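Local atomic coordinates of glutamyl endopeptidase (PDB entry 6PYM), a protein that cleaves proteins as a secreted serine endopeptidase, preferentially on the carbonyl side of glutamate, and probably acts on fibronectin and collagen. Residues 116-124 / 197-206; 160-171 / 180-188. The protein carries 1 engineered substitution. All blocks are in the same frame, centred on the assembly; numbering follows the deposited sequence.

Contact 1. Residues 116-124 / 197-206; sequences TISSNTDTR and YINDFVQQFL
N120 ND2 donates to I198 O at 2.9 Å in a nearly straight bond (164°), and Q203 NE2, from the helix, shares that acceptor at 3.0 Å. In this chymotrypsin-like fold of two β-barrels, residues 116-124 belong to the connection that leads into strand 128-133, and residues 197-206 carry the last strand over into the C-terminal helix. I198 is the centre of an inverse gamma turn; the two donors lie above opposite faces of its carbonyl plane, neither on a lone pair. Each amide nitrogen has a second acceptor. Q203 NE2 also gives a bond to S119 O at 3.0 Å, again from above the carbonyl plane, while N120 ND2 turns to I181 O of the neighbouring strand. The other end of the N120 amide is held as well, because T123 OG1 donates to a lone pair of N120 OD1 at 2.6 Å. Gripped at both ends, the amide cannot easily rotate. Y197, its CG anti to the backbone N (chi1 -175°), brings the end of its ring obliquely to this amide, the planes 38° apart and N120 CG 3.4 Å from Y197 CE1. The N120 backbone N is taken up by S118 OG, forming an ST turn. Apolar contact is added where I117 CG2 meets I198 CG2 at 3.8 Å and, more loosely, L206 CD1. At the helix start N199 is the N-cap: its OD1 accepts from V202 N at 3.0 Å, nearly along the C=O axis.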
ATOM      1  N   THR A 116       8.081  -0.424   8.051  1.00  9.31           N
ATOM      2  CA  THR A 116       9.470  -0.112   7.754  1.00 10.24           C
ATOM      3  C   THR A 116       9.661  -0.088   6.246  1.00  9.03           C
ATOM      4  O   THR A 116       9.240  -1.015   5.548  1.00  9.88           O
ATOM      5  CB  THR A 116      10.379  -1.182   8.363  1.00 10.85           C
ATOM      6  OG1 THR A 116      10.192  -1.230   9.784  1.00 13.16           O
ATOM      7  CG2 THR A 116      11.844  -0.879   8.062  1.00 13.88           C
ATOM      8  N   ILE A 117      10.287   0.971   5.748  1.00  9.45           N
ATOM      9  CA  ILE A 117      10.625   1.118   4.337  1.00  9.60           C
ATOM     10  C   ILE A 117      12.016   0.549   4.114  1.00  9.71           C
ATOM     11  O   ILE A 117      12.934   0.801   4.907  1.00 10.93           O
ATOM     12  CB  ILE A 117      10.610   2.608   3.952  1.00 10.47           C
ATOM     13  CG1 ILE A 117       9.300   3.286   4.366  1.00 11.56           C
ATOM     14  CG2 ILE A 117      10.926   2.778   2.471  1.00 11.19           C
ATOM     15  CD1 ILE A 117       8.057   2.698   3.737  1.00 13.17           C
ATOM     16  N   SER A 118      12.201  -0.182   3.020  1.00 10.12           N
ATOM     17  CA  SER A 118      13.537  -0.640   2.659  1.00 11.87           C
ATOM     18  C   SER A 118      14.341   0.476   2.002  1.00 11.02           C
ATOM     19  O   SER A 118      13.821   1.253   1.200  1.00 11.92           O
ATOM     20  CB  SER A 118      13.437  -1.812   1.688  1.00 11.24           C
ATOM     21  OG  SER A 118      14.727  -2.264   1.309  1.00 12.58           O
ATOM     22  N   SER A 119      15.634   0.536   2.340  1.00 12.34           N
ATOM     23  CA  SER A 119      16.566   1.369   1.594  1.00 12.64           C
ATOM     24  C   SER A 119      16.760   0.859   0.175  1.00 12.61           C
ATOM     25  O   SER A 119      17.257   1.602  -0.680  1.00 12.51           O
ATOM     26  CB  SER A 119      17.924   1.369   2.290  1.00 15.63           C
ATOM     27  OG  SER A 119      18.542   0.103   2.134  1.00 18.78           O
ATOM     28  N   ASN A 120      16.382  -0.396  -0.083  1.00 11.59           N
ATOM     29  CA  ASN A 120      16.483  -1.040  -1.388  1.00 12.42           C
ATOM     30  C   ASN A 120      17.923  -1.254  -1.844  1.00 13.66           C
ATOM     31  O   ASN A 120      18.164  -1.563  -3.010  1.00 14.09           O
ATOM     32  CB  ASN A 120      15.615  -0.360  -2.454  1.00 11.64           C
ATOM     33  CG  ASN A 120      14.176  -0.845  -2.417  1.00  9.85           C
ATOM     34  OD1 ASN A 120      13.931  -2.046  -2.334  1.00 11.25           O
ATOM     35  ND2 ASN A 120      13.225   0.077  -2.463  1.00 10.54           N
ATOM     36  N   THR A 121      18.884  -1.153  -0.921  1.00 13.68           N
ATOM     37  CA  THR A 121      20.288  -1.356  -1.273  1.00 15.47           C
ATOM     38  C   THR A 121      20.559  -2.782  -1.745  1.00 14.35           C
ATOM     39  O   THR A 121      21.477  -3.005  -2.546  1.00 14.85           O
ATOM     40  CB  THR A 121      21.191  -0.996  -0.084  1.00 16.71           C
ATOM     41  OG1 THR A 121      22.565  -1.050  -0.490  1.00 21.29           O
ATOM     42  CG2 THR A 121      20.977  -1.958   1.065  1.00 20.10           C
ATOM     43  N   ASP A 122      19.776  -3.754  -1.277  1.00 13.25           N
ATOM     44  CA  ASP A 122      20.002  -5.160  -1.580  1.00 13.80           C
ATOM     45  C   ASP A 122      18.999  -5.740  -2.564  1.00 12.92           C
ATOM     46  O   ASP A 122      19.121  -6.914  -2.924  1.00 15.25           O
ATOM     47  CB  ASP A 122      19.962  -5.989  -0.291  1.00 15.18           C
ATOM     48  CG  ASP A 122      21.100  -5.666   0.647  1.00 21.97           C
ATOM     49  OD1 ASP A 122      22.238  -5.522   0.165  1.00 20.32           O
ATOM     50  OD2 ASP A 122      20.856  -5.557   1.866  1.00 25.59           O
ATOM     51  N   THR A 123      18.019  -4.961  -3.010  1.00 12.15           N
ATOM     52  CA  THR A 123      16.902  -5.514  -3.771  1.00 11.90           C
ATOM     53  C   THR A 123      17.342  -5.857  -5.187  1.00 11.83           C
ATOM     54  O   THR A 123      17.991  -5.050  -5.859  1.00 12.54           O
ATOM     55  CB  THR A 123      15.761  -4.502  -3.785  1.00 11.56           C
ATOM     56  OG1 THR A 123      15.449  -4.164  -2.428  1.00 11.63           O
ATOM     57  CG2 THR A 123      14.515  -5.072  -4.465  1.00 12.28           C
ATOM     58  N   ARG A 124      16.990  -7.060  -5.641  1.00 11.22           N
ATOM     59  CA  ARG A 124      17.483  -7.579  -6.909  1.00 10.87           C
ATOM     60  C   ARG A 124      16.416  -8.418  -7.589  1.00 12.45           C
ATOM     61  O   ARG A 124      15.514  -8.956  -6.944  1.00 12.70           O
ATOM     62  CB  ARG A 124      18.725  -8.450  -6.704  1.00 12.55           C
ATOM     63  CG  ARG A 124      19.921  -7.651  -6.260  1.00 12.96           C
ATOM     64  CD  ARG A 124      21.127  -8.495  -5.924  1.00 13.49           C
ATOM     65  NE  ARG A 124      22.209  -7.602  -5.539  1.00 14.18           N
ATOM     66  CZ  ARG A 124      23.453  -7.969  -5.249  1.00 12.90           C
ATOM     67  NH1 ARG A 124      23.813  -9.245  -5.292  1.00 13.51           N
ATOM     68  NH2 ARG A 124      24.333  -7.033  -4.930  1.00 14.69           N
ATOM     69  N   TYR A 197       8.922   1.740  -7.417  1.00  8.75           N
ATOM     70  CA  TYR A 197      10.098   1.317  -6.672  1.00  8.55           C
ATOM     71  C   TYR A 197      10.563   2.451  -5.770  1.00  8.87           C
ATOM     72  O   TYR A 197      10.728   3.588  -6.225  1.00 10.07           O
ATOM     73  CB  TYR A 197      11.191   0.985  -7.677  1.00 10.89           C
ATOM     74  CG  TYR A 197      12.463   0.405  -7.120  1.00 11.16           C
ATOM     75  CD1 TYR A 197      12.440  -0.639  -6.207  1.00 11.51           C
ATOM     76  CD2 TYR A 197      13.695   0.872  -7.550  1.00 11.32           C
ATOM     77  CE1 TYR A 197      13.606  -1.195  -5.727  1.00 13.10           C
ATOM     78  CE2 TYR A 197      14.870   0.322  -7.071  1.00 12.91           C
ATOM     79  CZ  TYR A 197      14.815  -0.709  -6.163  1.00 12.74           C
ATOM     80  OH  TYR A 197      15.972  -1.270  -5.681  1.00 15.81           O
ATOM     81  N   ILE A 198      10.775   2.148  -4.494  1.00  8.88           N
ATOM     82  CA  ILE A 198      11.163   3.186  -3.550  1.00  9.40           C
ATOM     83  C   ILE A 198      12.673   3.394  -3.638  1.00 10.24           C
ATOM     84  O   ILE A 198      13.446   2.903  -2.808  1.00 10.76           O
ATOM     85  CB  ILE A 198      10.639   2.869  -2.139  1.00  9.40           C
ATOM     86  CG1 ILE A 198       9.106   2.810  -2.165  1.00  9.69           C
ATOM     87  CG2 ILE A 198      11.127   3.904  -1.123  1.00 11.24           C
ATOM     88  CD1 ILE A 198       8.473   2.228  -0.911  1.00 10.89           C
ATOM     89  N   ASN A 199      13.097   4.092  -4.684  1.00 10.72           N
ATOM     90  CA  ASN A 199      14.509   4.372  -4.900  1.00 12.20           C
ATOM     91  C   ASN A 199      14.944   5.576  -4.061  1.00 11.92           C
ATOM     92  O   ASN A 199      14.194   6.096  -3.231  1.00 11.02           O
ATOM     93  CB  ASN A 199      14.812   4.505  -6.390  1.00 14.43           C
ATOM     94  CG  ASN A 199      14.248   5.774  -7.004  1.00 15.12           C
ATOM     95  OD1 ASN A 199      13.713   6.647  -6.324  1.00 14.90           O
ATOM     96  ND2 ASN A 199      14.395   5.889  -8.319  1.00 19.95           N
ATOM     97  N   ASP A 200      16.179   6.042  -4.276  1.00 13.06           N
ATOM     98  CA  ASP A 200      16.720   7.115  -3.442  1.00 14.00           C
ATOM     99  C   ASP A 200      15.908   8.397  -3.573  1.00 12.62           C
ATOM    100  O   ASP A 200      15.709   9.115  -2.586  1.00 13.68           O
ATOM    101  CB  ASP A 200      18.191   7.364  -3.777  1.00 18.83           C
ATOM    102  CG  ASP A 200      19.089   6.224  -3.340  1.00 22.68           C
ATOM    103  OD1 ASP A 200      18.678   5.439  -2.458  1.00 25.90           O
ATOM    104  OD2 ASP A 200      20.217   6.125  -3.870  1.00 34.13           O
ATOM    105  N   PHE A 201      15.429   8.706  -4.777  1.00 14.02           N
ATOM    106  CA  PHE A 201      14.625   9.909  -4.958  1.00 14.56           C
ATOM    107  C   PHE A 201      13.279   9.794  -4.252  1.00 12.26           C
ATOM    108  O   PHE A 201      12.784  10.769  -3.676  1.00 12.50           O
ATOM    109  CB  PHE A 201      14.443  10.198  -6.445  1.00 17.50           C
ATOM    110  CG  PHE A 201      15.733  10.470  -7.161  1.00 23.10           C
ATOM    111  CD1 PHE A 201      16.365  11.695  -7.028  1.00 24.60           C
ATOM    112  CD2 PHE A 201      16.328   9.499  -7.949  1.00 25.22           C
ATOM    113  CE1 PHE A 201      17.560  11.951  -7.682  1.00 26.26           C
ATOM    114  CE2 PHE A 201      17.522   9.748  -8.606  1.00 27.13           C
ATOM    115  CZ  PHE A 201      18.138  10.976  -8.470  1.00 27.48           C
ATOM    116  N   VAL A 202      12.668   8.609  -4.283  1.00 11.44           N
ATOM    117  CA  VAL A 202      11.427   8.428  -3.544  1.00 10.22           C
ATOM    118  C   VAL A 202      11.684   8.539  -2.048  1.00  9.65           C
ATOM    119  O   VAL A 202      10.892   9.131  -1.310  1.00 10.47           O
ATOM    120  CB  VAL A 202      10.753   7.101  -3.935  1.00 10.22           C
ATOM    121  CG1 VAL A 202       9.516   6.873  -3.077  1.00 11.76           C
ATOM    122  CG2 VAL A 202      10.392   7.114  -5.425  1.00 12.65           C
ATOM    123  N   GLN A 203      12.802   7.984  -1.584  1.00 10.09           N
ATOM    124  CA  GLN A 203      13.134   8.067  -0.166  1.00 11.20           C
ATOM    125  C   GLN A 203      13.302   9.511   0.288  1.00 10.47           C
ATOM    126  O   GLN A 203      12.916   9.860   1.408  1.00 11.45           O
ATOM    127  CB  GLN A 203      14.380   7.237   0.127  1.00 11.50           C
ATOM    128  CG  GLN A 203      14.116   5.750  -0.010  1.00 11.09           C
ATOM    129  CD  GLN A 203      15.373   4.918   0.029  1.00 13.12           C
ATOM    130  OE1 GLN A 203      16.253   5.148   0.864  1.00 15.24           O
ATOM    131  NE2 GLN A 203      15.487   3.957  -0.877  1.00 13.66           N
ATOM    132  N   GLN A 204      13.870  10.368  -0.570  1.00 11.45           N
ATOM    133  CA  GLN A 204      13.982  11.784  -0.229  1.00 12.08           C
ATOM    134  C   GLN A 204      12.608  12.423  -0.091  1.00 11.85           C
ATOM    135  O   GLN A 204      12.357  13.168   0.860  1.00 11.77           O
ATOM    136  CB  GLN A 204      14.805  12.510  -1.291  1.00 14.12           C
ATOM    137  CG  GLN A 204      16.258  12.089  -1.311  1.00 16.32           C
ATOM    138  CD  GLN A 204      17.037  12.724  -2.444  1.00 18.73           C
ATOM    139  OE1 GLN A 204      16.461  13.294  -3.368  1.00 21.88           O
ATOM    140  NE2 GLN A 204      18.360  12.639  -2.368  1.00 24.58           N
ATOM    141  N   PHE A 205      11.707  12.128  -1.026  1.00 10.99           N
ATOM    142  CA  PHE A 205      10.332  12.608  -0.936  1.00 11.61           C
ATOM    143  C   PHE A 205       9.677  12.171   0.368  1.00 11.10           C
ATOM    144  O   PHE A 205       8.981  12.958   1.018  1.00 11.06           O
ATOM    145  CB  PHE A 205       9.563  12.095  -2.161  1.00 11.43           C
ATOM    146  CG  PHE A 205       8.057  12.205  -2.071  1.00 12.81           C
ATOM    147  CD1 PHE A 205       7.420  13.431  -2.166  1.00 13.50           C
ATOM    148  CD2 PHE A 205       7.275  11.060  -1.966  1.00 12.33           C
ATOM    149  CE1 PHE A 205       6.039  13.518  -2.117  1.00 14.14           C
ATOM    150  CE2 PHE A 205       5.901  11.144  -1.921  1.00 14.64           C
ATOM    151  CZ  PHE A 205       5.283  12.374  -1.992  1.00 13.46           C
ATOM    152  N   LEU A 206       9.902  10.923   0.779  1.00  9.77           N
ATOM    153  CA  LEU A 206       9.325  10.449   2.036  1.00  9.62           C
ATOM    154  C   LEU A 206       9.882  11.221   3.225  1.00  9.61           C
ATOM    155  O   LEU A 206       9.126  11.688   4.084  1.00 10.17           O
ATOM    156  CB  LEU A 206       9.573   8.954   2.201  1.00 10.80           C
ATOM    157  CG  LEU A 206       8.917   8.046   1.164  1.00 10.62           C
ATOM    158  CD1 LEU A 206       9.283   6.598   1.466  1.00 12.36           C
ATOM    159  CD2 LEU A 206       7.396   8.245   1.118  1.00 12.28           C
TER

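Contact 2. Residues 160-171 / 180-188; sequences YDLSTVGGNAGS and VIGIHYGGV. Engineered in segment 160-171: A169 (natural residue Ser).
H184 enters the loop of residues 160-171 from strand 180-188, and its backbone is already fastened there: H184 N donates to S171 O at 2.8 Å, and H184 O accepts from G170 N. H184 CB lies close to both S171 O and the hydroxyl of Y160, 3.3 Å from Y160 OH, and CG stays near the same hydroxyl. With CG anti to the backbone N (chi1 175°), the imidazole is carried inward between the two arms of the loop. On one side of the ring, ND1 forms a 2.7 Å hydrogen bond with Y160 OH, and either atom could be the donor. The nitrogen lies in the plane of the tyrosine ring, at its edge, so the two rings meet rim to rim without stacking. On the other side, CD2 comes within 3.4 Å of N168 O, a carbonyl already occupied by S171 N and S171 OG in the type II turn 168-171. That turn contains A169, engineered from the active-site serine. The buried histidine with T164 beside it is consistent with the S1 pocket of glutamyl endopeptidases, where such a pair receives the substrate's acidic side chain; the N-terminal V1 is hydrogen-bonded to the T164 backbone, and its N makes a weak hydrogen bond to T164 OG1. Farther out, H184 CE1 is 3.3 Å from T164 OG1. T164 CG2 lies over one face of the imidazole as a CH-π contact, 4.0 Å from the centroid of the H184 ring and 29° off its normal, while G186 N sits above the opposite face, toward the rim. H184 NE2, at the tip, meets a water 3.1 Å away that is also bound to T164 OG1.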
ATOM      1  N   TYR A 160       6.929  -7.695 -11.043  1.00  8.00           N
ATOM      2  CA  TYR A 160       6.934  -9.012 -10.420  1.00  8.73           C
ATOM      3  C   TYR A 160       5.957  -9.939 -11.130  1.00  8.43           C
ATOM      4  O   TYR A 160       5.091  -9.505 -11.898  1.00  9.16           O
ATOM      5  CB  TYR A 160       6.642  -8.943  -8.910  1.00  9.20           C
ATOM      6  CG  TYR A 160       5.756  -7.787  -8.499  1.00  7.87           C
ATOM      7  CD1 TYR A 160       4.379  -7.805  -8.722  1.00  8.42           C
ATOM      8  CD2 TYR A 160       6.299  -6.679  -7.876  1.00  8.91           C
ATOM      9  CE1 TYR A 160       3.584  -6.744  -8.335  1.00  7.87           C
ATOM     10  CE2 TYR A 160       5.521  -5.613  -7.496  1.00  9.28           C
ATOM     11  CZ  TYR A 160       4.163  -5.643  -7.722  1.00  7.83           C
ATOM     12  OH  TYR A 160       3.409  -4.566  -7.327  1.00  8.73           O
ATOM     13  N   ASP A 161       6.101 -11.234 -10.835  1.00  8.81           N
ATOM     14  CA  ASP A 161       5.360 -12.301 -11.505  1.00  8.99           C
ATOM     15  C   ASP A 161       4.174 -12.818 -10.696  1.00  8.88           C
ATOM     16  O   ASP A 161       3.541 -13.800 -11.098  1.00 10.25           O
ATOM     17  CB  ASP A 161       6.296 -13.457 -11.899  1.00 10.60           C
ATOM     18  CG  ASP A 161       6.799 -14.265 -10.706  1.00 12.35           C
ATOM     19  OD1 ASP A 161       6.398 -14.025  -9.554  1.00 12.08           O
ATOM     20  OD2 ASP A 161       7.621 -15.184 -10.932  1.00 16.86           O
ATOM     21  N   LEU A 162       3.855 -12.181  -9.579  1.00  9.17           N
ATOM     22  CA  LEU A 162       2.748 -12.582  -8.727  1.00  8.87           C
ATOM     23  C   LEU A 162       1.458 -11.896  -9.177  1.00  8.22           C
ATOM     24  O   LEU A 162       1.480 -10.831  -9.799  1.00  9.92           O
ATOM     25  CB  LEU A 162       3.060 -12.250  -7.266  1.00  9.39           C
ATOM     26  CG  LEU A 162       3.419 -10.799  -6.935  1.00  8.27           C
ATOM     27  CD1 LEU A 162       2.177  -9.954  -6.631  1.00 10.52           C
ATOM     28  CD2 LEU A 162       4.426 -10.732  -5.782  1.00 12.46           C
ATOM     29  N   SER A 163       0.327 -12.521  -8.855  1.00  8.14           N
ATOM     30  CA  SER A 163      -0.982 -12.040  -9.287  1.00  8.23           C
ATOM     31  C   SER A 163      -1.562 -10.975  -8.355  1.00  7.85           C
ATOM     32  O   SER A 163      -1.377 -11.011  -7.134  1.00  8.42           O
ATOM     33  CB  SER A 163      -1.965 -13.202  -9.361  1.00  9.21           C
ATOM     34  OG  SER A 163      -1.663 -14.094 -10.419  1.00  9.39           O
ATOM     35  N   THR A 164      -2.296 -10.033  -8.955  1.00  7.89           N
ATOM     36  CA  THR A 164      -3.045  -9.009  -8.238  1.00  8.34           C
ATOM     37  C   THR A 164      -4.335  -8.750  -9.004  1.00  8.06           C
ATOM     38  O   THR A 164      -4.455  -9.102 -10.179  1.00  8.50           O
ATOM     39  CB  THR A 164      -2.263  -7.689  -8.141  1.00  7.89           C
ATOM     40  OG1 THR A 164      -2.069  -7.160  -9.454  1.00  8.74           O
ATOM     41  CG2 THR A 164      -0.903  -7.882  -7.480  1.00  9.76           C
ATOM     42  N   VAL A 165      -5.302  -8.119  -8.334  1.00  8.35           N
ATOM     43  CA  VAL A 165      -6.601  -7.811  -8.924  1.00  9.63           C
ATOM     44  C   VAL A 165      -6.989  -6.400  -8.521  1.00  9.01           C
ATOM     45  O   VAL A 165      -6.678  -5.956  -7.413  1.00  9.90           O
ATOM     46  CB  VAL A 165      -7.682  -8.829  -8.462  1.00 10.87           C
ATOM     47  CG1 VAL A 165      -9.086  -8.438  -8.948  1.00 12.94           C
ATOM     48  CG2 VAL A 165      -7.343 -10.226  -8.949  1.00 12.09           C
ATOM     49  N   GLY A 166      -7.697  -5.706  -9.417  1.00  9.45           N
ATOM     50  CA  GLY A 166      -8.266  -4.400  -9.133  1.00  9.78           C
ATOM     51  C   GLY A 166      -8.772  -4.289  -7.711  1.00  9.36           C
ATOM     52  O   GLY A 166      -9.550  -5.123  -7.246  1.00  9.62           O
ATOM     53  N   GLY A 167      -8.308  -3.253  -7.009  1.00  9.36           N
ATOM     54  CA  GLY A 167      -8.427  -3.119  -5.569  1.00  9.55           C
ATOM     55  C   GLY A 167      -7.084  -3.208  -4.872  1.00  7.35           C
ATOM     56  O   GLY A 167      -6.879  -2.565  -3.833  1.00  8.08           O
ATOM     57  N   ASN A 168      -6.152  -3.958  -5.458  1.00  7.38           N
ATOM     58  CA  ASN A 168      -4.792  -4.025  -4.945  1.00  7.28           C
ATOM     59  C   ASN A 168      -4.029  -2.716  -5.114  1.00  7.40           C
ATOM     60  O   ASN A 168      -3.002  -2.563  -4.456  1.00  7.74           O
ATOM     61  CB  ASN A 168      -3.993  -5.133  -5.642  1.00  7.64           C
ATOM     62  CG  ASN A 168      -4.033  -6.472  -4.911  1.00  7.10           C
ATOM     63  OD1 ASN A 168      -4.456  -7.477  -5.486  1.00  8.42           O
ATOM     64  ND2 ASN A 168      -3.547  -6.508  -3.669  1.00  8.21           N
ATOM     65  N   ALA A 169      -4.454  -1.806  -5.998  1.00  7.44           N
ATOM     66  CA  ALA A 169      -3.778  -0.520  -6.186  1.00  7.35           C
ATOM     67  C   ALA A 169      -3.389   0.096  -4.852  1.00  7.37           C
ATOM     68  O   ALA A 169      -4.241   0.296  -3.980  1.00  8.39           O
ATOM     69  CB  ALA A 169      -4.715   0.435  -6.930  1.00  9.12           C
ATOM     70  N   GLY A 170      -2.099   0.398  -4.691  1.00  7.26           N
ATOM     71  CA  GLY A 170      -1.581   0.983  -3.470  1.00  8.02           C
ATOM     72  C   GLY A 170      -1.010  -0.008  -2.478  1.00  6.90           C
ATOM     73  O   GLY A 170      -0.473   0.411  -1.445  1.00  8.10           O
ATOM     74  N   SER A 171      -1.089  -1.303  -2.768  1.00  7.05           N
ATOM     75  CA  SER A 171      -0.659  -2.308  -1.807  1.00  7.32           C
ATOM     76  C   SER A 171       0.847  -2.243  -1.602  1.00  6.97           C
ATOM     77  O   SER A 171       1.606  -2.119  -2.572  1.00  7.45           O
ATOM     78  CB  SER A 171      -0.964  -3.713  -2.318  1.00  7.41           C
ATOM     79  OG  SER A 171      -2.343  -4.021  -2.360  1.00  7.90           O
ATOM     80  N   VAL A 180       8.996  -2.502   3.193  1.00  8.24           N
ATOM     81  CA  VAL A 180       8.321  -2.071   1.970  1.00  8.92           C
ATOM     82  C   VAL A 180       9.363  -1.646   0.942  1.00  8.47           C
ATOM     83  O   VAL A 180      10.104  -0.681   1.161  1.00  9.38           O
ATOM     84  CB  VAL A 180       7.338  -0.927   2.257  1.00  8.50           C
ATOM     85  CG1 VAL A 180       6.615  -0.505   0.979  1.00  9.96           C
ATOM     86  CG2 VAL A 180       6.345  -1.313   3.340  1.00  9.50           C
ATOM     87  N   ILE A 181       9.407  -2.356  -0.185  1.00  8.38           N
ATOM     88  CA  ILE A 181      10.324  -2.034  -1.272  1.00  8.60           C
ATOM     89  C   ILE A 181       9.647  -1.238  -2.383  1.00  8.37           C
ATOM     90  O   ILE A 181      10.347  -0.610  -3.195  1.00  8.73           O
ATOM     91  CB  ILE A 181      10.989  -3.304  -1.852  1.00  8.74           C
ATOM     92  CG1 ILE A 181       9.957  -4.221  -2.519  1.00  9.67           C
ATOM     93  CG2 ILE A 181      11.795  -4.029  -0.775  1.00 10.27           C
ATOM     94  CD1 ILE A 181      10.587  -5.416  -3.229  1.00 10.68           C
ATOM     95  N   GLY A 182       8.319  -1.261  -2.453  1.00  7.94           N
ATOM     96  CA  GLY A 182       7.586  -0.581  -3.505  1.00  8.22           C
ATOM     97  C   GLY A 182       6.118  -0.500  -3.152  1.00  7.08           C
ATOM     98  O   GLY A 182       5.667  -1.073  -2.157  1.00  7.48           O
ATOM     99  N   ILE A 183       5.381   0.233  -3.985  1.00  7.22           N
ATOM    100  CA  ILE A 183       3.937   0.405  -3.836  1.00  7.44           C
ATOM    101  C   ILE A 183       3.298  -0.066  -5.137  1.00  7.17           C
ATOM    102  O   ILE A 183       3.491   0.556  -6.191  1.00  7.66           O
ATOM    103  CB  ILE A 183       3.562   1.859  -3.511  1.00  7.25           C
ATOM    104  CG1 ILE A 183       4.226   2.326  -2.201  1.00  8.25           C
ATOM    105  CG2 ILE A 183       2.047   2.035  -3.472  1.00  8.22           C
ATOM    106  CD1 ILE A 183       3.772   1.579  -0.951  1.00  8.48           C
ATOM    107  N   HIS A 184       2.546  -1.162  -5.070  1.00  7.26           N
ATOM    108  CA  HIS A 184       1.889  -1.717  -6.243  1.00  7.35           C
ATOM    109  C   HIS A 184       0.971  -0.682  -6.880  1.00  6.85           C
ATOM    110  O   HIS A 184       0.285   0.065  -6.180  1.00  6.95           O
ATOM    111  CB  HIS A 184       1.052  -2.914  -5.800  1.00  7.82           C
ATOM    112  CG  HIS A 184       0.237  -3.497  -6.894  1.00  7.01           C
ATOM    113  ND1 HIS A 184       0.779  -4.278  -7.890  1.00  7.50           N
ATOM    114  CD2 HIS A 184      -1.075  -3.353  -7.186  1.00  8.10           C
ATOM    115  CE1 HIS A 184      -0.177  -4.614  -8.736  1.00  7.99           C
ATOM    116  NE2 HIS A 184      -1.312  -4.064  -8.333  1.00  8.00           N
ATOM    117  N   TYR A 185       0.928  -0.650  -8.219  1.00  7.32           N
ATOM    118  CA  TYR A 185      -0.051   0.211  -8.889  1.00  7.72           C
ATOM    119  C   TYR A 185      -0.904  -0.458  -9.959  1.00  8.34           C
ATOM    120  O   TYR A 185      -1.965   0.090 -10.287  1.00  9.20           O
ATOM    121  CB  TYR A 185       0.582   1.499  -9.454  1.00  8.95           C
ATOM    122  CG  TYR A 185       1.508   1.324 -10.631  1.00  8.35           C
ATOM    123  CD1 TYR A 185       1.027   1.338 -11.941  1.00  9.83           C
ATOM    124  CD2 TYR A 185       2.875   1.192 -10.436  1.00  9.30           C
ATOM    125  CE1 TYR A 185       1.888   1.200 -13.018  1.00 10.79           C
ATOM    126  CE2 TYR A 185       3.740   1.055 -11.504  1.00 10.19           C
ATOM    127  CZ  TYR A 185       3.242   1.068 -12.790  1.00 10.41           C
ATOM    128  OH  TYR A 185       4.091   0.933 -13.866  1.00 13.36           O
ATOM    129  N   GLY A 186      -0.513  -1.606 -10.500  1.00  8.01           N
ATOM    130  CA  GLY A 186      -1.300  -2.240 -11.547  1.00  9.46           C
ATOM    131  C   GLY A 186      -0.434  -3.225 -12.311  1.00  8.67           C
ATOM    132  O   GLY A 186       0.599  -3.661 -11.816  1.00 10.66           O
ATOM    133  N   GLY A 187      -0.881  -3.581 -13.512  1.00  9.80           N
ATOM    134  CA  GLY A 187      -0.087  -4.498 -14.311  1.00  9.30           C
ATOM    135  C   GLY A 187      -0.532  -4.538 -15.758  1.00  8.59           C
ATOM    136  O   GLY A 187      -1.435  -3.812 -16.186  1.00  9.68           O
ATOM    137  N   VAL A 188       0.126  -5.414 -16.508  1.00  9.46           N
ATOM    138  CA  VAL A 188      -0.113  -5.581 -17.935  1.00  9.20           C
ATOM    139  C   VAL A 188      -0.511  -7.035 -18.157  1.00  9.00           C
ATOM    140  O   VAL A 188       0.252  -7.949 -17.804  1.00  8.60           O
ATOM    141  CB  VAL A 188       1.122  -5.207 -18.771  1.00  9.79           C
ATOM    142  CG1 VAL A 188       0.849  -5.443 -20.246  1.00 11.76           C
ATOM    143  CG2 VAL A 188       1.503  -3.753 -18.537  1.00 11.91           C
TER
HETATM  144  O   HOH W   1      -4.092  -4.788  -9.565  1.00  4.82           O

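Overall arrangement
Strand 180-188 joins the two contacts, whose centres are about 17 Å apart. Its beginning touches contact 1: T116 O and V180 N lie 2.8 Å apart and S118 N and V180 O likewise, both probable hydrogen bonds, and S118 CB packs 3.7 Å from I181 CG2. Its later part carries H184 and Y185 into contact 2. In sequence, both segments of contact 2 fall between those of contact 1. Contact 2 holds position 169 of the predicted charge relay and lies against its other two members: the engineered A169, in place of the serine, has its side chain about 3 Å from that of H51, and the side chain of Y185 is about 3 Å from that of D93. Contact 1 is more distant, its Y197 side chain about 11 Å from that of D93.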